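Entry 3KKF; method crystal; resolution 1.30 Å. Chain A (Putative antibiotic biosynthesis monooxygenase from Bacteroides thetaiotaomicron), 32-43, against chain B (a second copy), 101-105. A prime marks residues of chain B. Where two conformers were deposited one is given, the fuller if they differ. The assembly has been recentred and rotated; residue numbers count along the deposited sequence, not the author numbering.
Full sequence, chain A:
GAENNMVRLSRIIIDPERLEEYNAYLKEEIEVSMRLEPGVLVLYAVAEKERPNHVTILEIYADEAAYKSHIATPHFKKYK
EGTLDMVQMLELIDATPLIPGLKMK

Chain A, residues 32-43: VSMRLEPGVLVL
Chain B (101-105) GLKMK

C-terminal tail of chain B (101-105) docked against the helix end, turn and first strand residues of chain A (32-43) in the two-chain assembly of a putative antibiotic biosynthesis monooxygenase; the two stretches together bury 457 Å². Chain A enters as the last part of a helix, Val32 to Leu36, with Leu36 N bonded to Val32 O (2.9 Å) and Glu37 N to Ser33 O (3.0 Å). Glu37 leaves helical angles at phi/psi -111/106 and opens a type I beta turn to Val40, with Pro38 at -61/-26 and Gly39 at -81/-9; the turn is closed by Val40 N to Glu37 O, 3.1 Å. A strand follows from Val40, extended at Val42 (-159/148) and Leu43 (-131/92), although Leu41 departs from extended angles at -87/-39. The chain B tail has no regular helix or strand; Gly101′ takes 80/3, where a CB would jam against the preceding carbonyl, and Leu102′ to Met104′ are extended (-63/134, -117/158, -75/144). In register, Leu41 CA lies 4.8 Å from Lys105′ CA and Val42 CA 4.9 Å from Met104′ CA.

Lys105′ dominates the polar contact. Its CB points toward chain A, and its side chain, m at chi1 and t from chi2 to chi4, reaches out almost fully extended to bring the ammonium among backbone carbonyls of the helix end and the turn. Lys105′ NZ donates to Met34 O at 2.7 Å and, in weak hydrogen bonds, to Glu37 O at 2.8 Å and Val40 O at 3.0 Å. The ammonium is thus met by three main-chain oxygens, two of them through weak bonds, and by no carboxylate of this stretch. Glu37 O accepts twice, from Lys105′ NZ and from Val40 N of its own turn, whereas the end of the Glu37 side chain leads away and OE2 is satisfied elsewhere in the structure. At the other end of the same lysine, Lys105′ N donates to Leu41 O at 2.9 Å with a nearly straight N-H...O angle of 170°. This oxygen also receives a CA-H...O contact from Met104′ CA, 3.5 Å away with 139° at the hydrogen. Ser33 OG and Lys103′ NZ find their partners elsewhere; the CB of Lys103′ points away from chain A.

Side-chain packing accompanies these bonds, and some methyls also abut carbonyl oxygens. Selenomethionine Met34, m at all three chi angles, curls so that its CE sits 4.0 Å from Leu102′ CD1, 4.0 Å from Lys105′ CE and 3.5 Å from Lys103′ O. The CA-to-CB bond of Leu102′ (t, p) points toward chain A, and CD2 of Leu102′ lies 4.1 Å from Val42 CG2 and 3.3 Å from Leu43 O. That of Val42, in the p rotamer, points toward the tail, with Val42 CB 3.9 Å from CG of selenomethionine Met104′ (m, t, t). The CA-to-CB bond of Leu41 (m, t) runs sideways, with Leu41 CD2 4.2 Å from Lys105′ CB, so the methylene base of the lysine packs on leucine while its tip is held by carbonyls.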

ATOM      1  N   VAL A  32     -15.678   9.969  -2.145  1.00 10.63           N
ATOM      2  CA  VAL A  32     -17.045   9.704  -1.657  1.00 10.91           C
ATOM      3  C   VAL A  32     -17.036   8.544  -0.645  1.00 10.06           C
ATOM      4  O   VAL A  32     -17.690   8.614   0.403  1.00 11.13           O
ATOM      5  CB  VAL A  32     -18.044   9.422  -2.840  1.00 11.58           C
ATOM      6  CG1 VAL A  32     -19.410   9.010  -2.305  1.00 12.71           C
ATOM      7  CG2 VAL A  32     -18.159  10.673  -3.780  1.00 12.90           C
ATOM      8  N   SER A  33     -16.278   7.482  -0.944  1.00 10.07           N
ATOM      9  CA  SER A  33     -16.225   6.316  -0.040  1.00 10.02           C
ATOM     10  C   SER A  33     -15.663   6.699   1.318  1.00 10.17           C
ATOM     11  O   SER A  33     -16.233   6.335   2.373  1.00 10.63           O
ATOM     12  CB  SER A  33     -15.369   5.199  -0.637  1.00 10.13           C
ATOM     13  OG  SER A  33     -15.860   4.742  -1.877  1.00 10.96           O
HETATM   14  N   MSE A  34     -14.571   7.468   1.324  1.00 10.49           N
HETATM   15  CA  MSE A  34     -13.967   7.881   2.573  1.00 11.09           C
HETATM   16  C   MSE A  34     -14.937   8.761   3.375  1.00 11.39           C
HETATM   17  O   MSE A  34     -15.054   8.624   4.603  1.00 12.58           O
HETATM   18  CB  MSE A  34     -12.647   8.625   2.340  1.00 11.68           C
HETATM   19  CG  MSE A  34     -11.537   7.761   1.767  1.00 11.89           C
HETATM   20 SE   MSE A  34     -10.944   6.368   2.932  0.75 13.53          SE
HETATM   21  CE  MSE A  34      -9.995   7.397   4.267  1.00 13.31           C
ATOM     22  N   ARG A  35     -15.656   9.639   2.690  1.00 11.60           N
ATOM     23  CA  ARG A  35     -16.608  10.562   3.304  0.50 12.27           C
ATOM     24  C   ARG A  35     -17.839   9.885   3.902  1.00 12.00           C
ATOM     25  O   ARG A  35     -18.308  10.245   4.976  1.00 12.52           O
ATOM     26  CB  ARG A  35     -17.092  11.568   2.212  0.50 12.68           C
ATOM     27  CG  ARG A  35     -18.170  12.629   2.659  0.50 13.22           C
ATOM     28  CD  ARG A  35     -18.600  13.529   1.480  0.50 15.04           C
ATOM     29  N   LEU A  36     -18.384   8.921   3.168  1.00 11.55           N
ATOM     30  CA  LEU A  36     -19.664   8.316   3.520  1.00 12.13           C
ATOM     31  C   LEU A  36     -19.675   6.991   4.238  1.00 12.17           C
ATOM     32  O   LEU A  36     -20.672   6.677   4.900  1.00 14.03           O
ATOM     33  CB  LEU A  36     -20.496   8.119   2.232  1.00 12.70           C
ATOM     34  CG  LEU A  36     -20.893   9.312   1.375  1.00 14.60           C
ATOM     35  CD1 LEU A  36     -21.841   8.827   0.277  1.00 16.29           C
ATOM     36  CD2 LEU A  36     -21.545  10.399   2.207  1.00 16.89           C
ATOM     37  N   GLU A  37     -18.629   6.195   4.103  1.00 11.30           N
ATOM     38  CA  GLU A  37     -18.656   4.812   4.600  1.00 10.83           C
ATOM     39  C   GLU A  37     -17.733   4.584   5.788  1.00 10.47           C
ATOM     40  O   GLU A  37     -16.530   4.513   5.627  1.00 10.69           O
ATOM     41  CB  GLU A  37     -18.267   3.872   3.452  1.00 10.85           C
ATOM     42  CG  GLU A  37     -19.118   3.987   2.189  1.00 10.97           C
ATOM     43  CD  GLU A  37     -18.779   2.896   1.203  1.00 10.73           C
ATOM     44  OE1 GLU A  37     -19.079   1.718   1.487  1.00 10.85           O
ATOM     45  OE2 GLU A  37     -18.149   3.196   0.179  1.00 10.91           O
ATOM     46  N   PRO A  38     -18.308   4.443   7.005  1.00 11.50           N
ATOM     47  CA  PRO A  38     -17.449   4.231   8.159  1.00 11.31           C
ATOM     48  C   PRO A  38     -16.588   2.942   8.109  1.00 11.12           C
ATOM     49  O   PRO A  38     -15.512   2.905   8.693  1.00 12.01           O
ATOM     50  CB  PRO A  38     -18.447   4.180   9.333  1.00 12.26           C
ATOM     51  CG  PRO A  38     -19.586   4.971   8.859  1.00 13.60           C
ATOM     52  CD  PRO A  38     -19.709   4.637   7.413  1.00 11.88           C
ATOM     53  N   GLY A  39     -17.065   1.940   7.376  1.00 10.63           N
ATOM     54  CA  GLY A  39     -16.378   0.669   7.202  1.00 10.43           C
ATOM     55  C   GLY A  39     -15.267   0.664   6.168  1.00 10.24           C
ATOM     56  O   GLY A  39     -14.557  -0.309   6.039  1.00 10.85           O
ATOM     57  N   VAL A  40     -15.150   1.739   5.392  1.00  9.77           N
ATOM     58  CA  VAL A  40     -14.007   1.906   4.455  1.00  9.71           C
ATOM     59  C   VAL A  40     -12.954   2.671   5.262  1.00  9.12           C
ATOM     60  O   VAL A  40     -13.122   3.872   5.549  1.00 10.19           O
ATOM     61  CB  VAL A  40     -14.388   2.647   3.155  1.00  9.64           C
ATOM     62  CG1 VAL A  40     -13.120   2.965   2.332  1.00 11.59           C
ATOM     63  CG2 VAL A  40     -15.406   1.844   2.338  1.00 11.41           C
ATOM     64  N   LEU A  41     -11.887   1.979   5.664  1.00  9.15           N
ATOM     65  CA  LEU A  41     -10.853   2.570   6.520  1.00  9.72           C
ATOM     66  C   LEU A  41      -9.789   3.294   5.709  1.00 10.00           C
ATOM     67  O   LEU A  41      -9.299   4.346   6.130  1.00 11.00           O
ATOM     68  CB  LEU A  41     -10.271   1.525   7.492  1.00  9.83           C
ATOM     69  CG  LEU A  41     -11.317   0.773   8.351  1.00 10.76           C
ATOM     70  CD1 LEU A  41     -10.636  -0.210   9.281  1.00 12.85           C
ATOM     71  CD2 LEU A  41     -12.192   1.720   9.149  1.00 12.38           C
ATOM     72  N   VAL A  42      -9.408   2.726   4.560  1.00  9.59           N
ATOM     73  CA  VAL A  42      -8.594   3.487   3.597  1.00  9.79           C
ATOM     74  C   VAL A  42      -8.713   2.867   2.222  1.00  9.24           C
ATOM     75  O   VAL A  42      -8.870   1.653   2.082  1.00  9.37           O
ATOM     76  CB  VAL A  42      -7.062   3.605   4.015  1.00  9.96           C
ATOM     77  CG1 VAL A  42      -6.226   2.375   3.563  1.00 11.60           C
ATOM     78  CG2 VAL A  42      -6.442   4.920   3.503  1.00 10.21           C
ATOM     79  N   LEU A  43      -8.631   3.721   1.210  1.00  9.28           N
ATOM     80  CA  LEU A  43      -8.454   3.340  -0.197  1.00  8.87           C
ATOM     81  C   LEU A  43      -7.294   4.263  -0.607  1.00  8.96           C
ATOM     82  O   LEU A  43      -7.513   5.441  -0.958  1.00  9.57           O
ATOM     83  CB  LEU A  43      -9.687   3.563  -1.058  1.00  9.04           C
ATOM     84  CG  LEU A  43     -10.914   2.746  -0.642  1.00  9.10           C
ATOM     85  CD1 LEU A  43     -12.210   3.226  -1.327  1.00 11.25           C
ATOM     86  CD2 LEU A  43     -10.682   1.234  -0.889  1.00 11.51           C
TER
ATOM     87  N   GLY B 101      -1.530  12.914   1.371  1.00 14.37           N
ATOM     88  CA  GLY B 101      -1.971  13.133   2.763  1.00 15.45           C
ATOM     89  C   GLY B 101      -3.229  12.401   3.238  1.00 15.35           C
ATOM     90  O   GLY B 101      -3.681  12.617   4.387  1.00 16.94           O
ATOM     91  N   LEU B 102      -3.832  11.553   2.394  1.00 14.79           N
ATOM     92  CA  LEU B 102      -4.971  10.748   2.820  1.00 14.12           C
ATOM     93  C   LEU B 102      -4.451   9.808   3.945  1.00 14.58           C
ATOM     94  O   LEU B 102      -3.381   9.203   3.817  1.00 15.42           O
ATOM     95  CB  LEU B 102      -5.520   9.923   1.657  1.00 13.82           C
ATOM     96  CG  LEU B 102      -6.815   9.149   1.980  1.00 14.23           C
ATOM     97  CD1 LEU B 102      -8.000  10.108   2.163  1.00 15.58           C
ATOM     98  CD2 LEU B 102      -7.095   8.087   0.915  1.00 15.32           C
ATOM     99  N   LYS B 103      -5.226   9.728   5.044  1.00 14.52           N
ATOM    100  CA  LYS B 103      -4.861   8.882   6.195  0.60 15.20           C
ATOM    101  C   LYS B 103      -5.902   7.789   6.414  1.00 15.46           C
ATOM    102  O   LYS B 103      -7.046   7.898   5.994  1.00 14.94           O
ATOM    103  CB  LYS B 103      -4.715   9.739   7.482  0.60 15.74           C
ATOM    104  CG  LYS B 103      -3.717  10.905   7.394  0.60 16.83           C
ATOM    105  CD  LYS B 103      -2.282  10.481   7.090  0.60 18.60           C
ATOM    106  CE  LYS B 103      -1.347  11.734   6.955  0.60 18.83           C
ATOM    107  NZ  LYS B 103       0.073  11.392   6.547  0.60 19.27           N
HETATM  108  N   MSE B 104      -5.467   6.731   7.083  1.00 15.93           N
HETATM  109  CA  MSE B 104      -6.318   5.643   7.427  0.80 16.45           C
HETATM  110  C   MSE B 104      -7.214   6.077   8.596  1.00 16.71           C
HETATM  111  O   MSE B 104      -6.755   6.838   9.493  1.00 18.10           O
HETATM  112  CB  MSE B 104      -5.451   4.474   7.891  0.80 16.89           C
HETATM  113  CG  MSE B 104      -4.392   3.967   6.869  0.80 17.24           C
HETATM  114 SE   MSE B 104      -3.248   2.668   7.642  0.60 20.70          SE
HETATM  115  CE  MSE B 104      -2.236   2.153   6.073  0.80 22.63           C
ATOM    116  N   LYS B 105      -8.450   5.616   8.610  1.00 16.46           N
ATOM    117  CA  LYS B 105      -9.352   5.850   9.730  1.00 17.73           C
ATOM    118  C   LYS B 105      -9.028   4.757  10.774  1.00 20.05           C
ATOM    119  O   LYS B 105      -8.341   3.727  10.455  1.00 21.33           O
ATOM    120  CB  LYS B 105     -10.795   5.661   9.346  1.00 16.56           C
ATOM    121  CG  LYS B 105     -11.270   6.480   8.226  1.00 15.11           C
ATOM    122  CD  LYS B 105     -12.733   6.177   7.913  1.00 13.91           C
ATOM    123  CE  LYS B 105     -13.154   6.790   6.583  1.00 12.84           C
ATOM    124  NZ  LYS B 105     -14.575   6.461   6.232  1.00 12.70           N
ATOM    125  OXT LYS B 105      -9.513   4.834  11.918  1.00 23.31           O
TER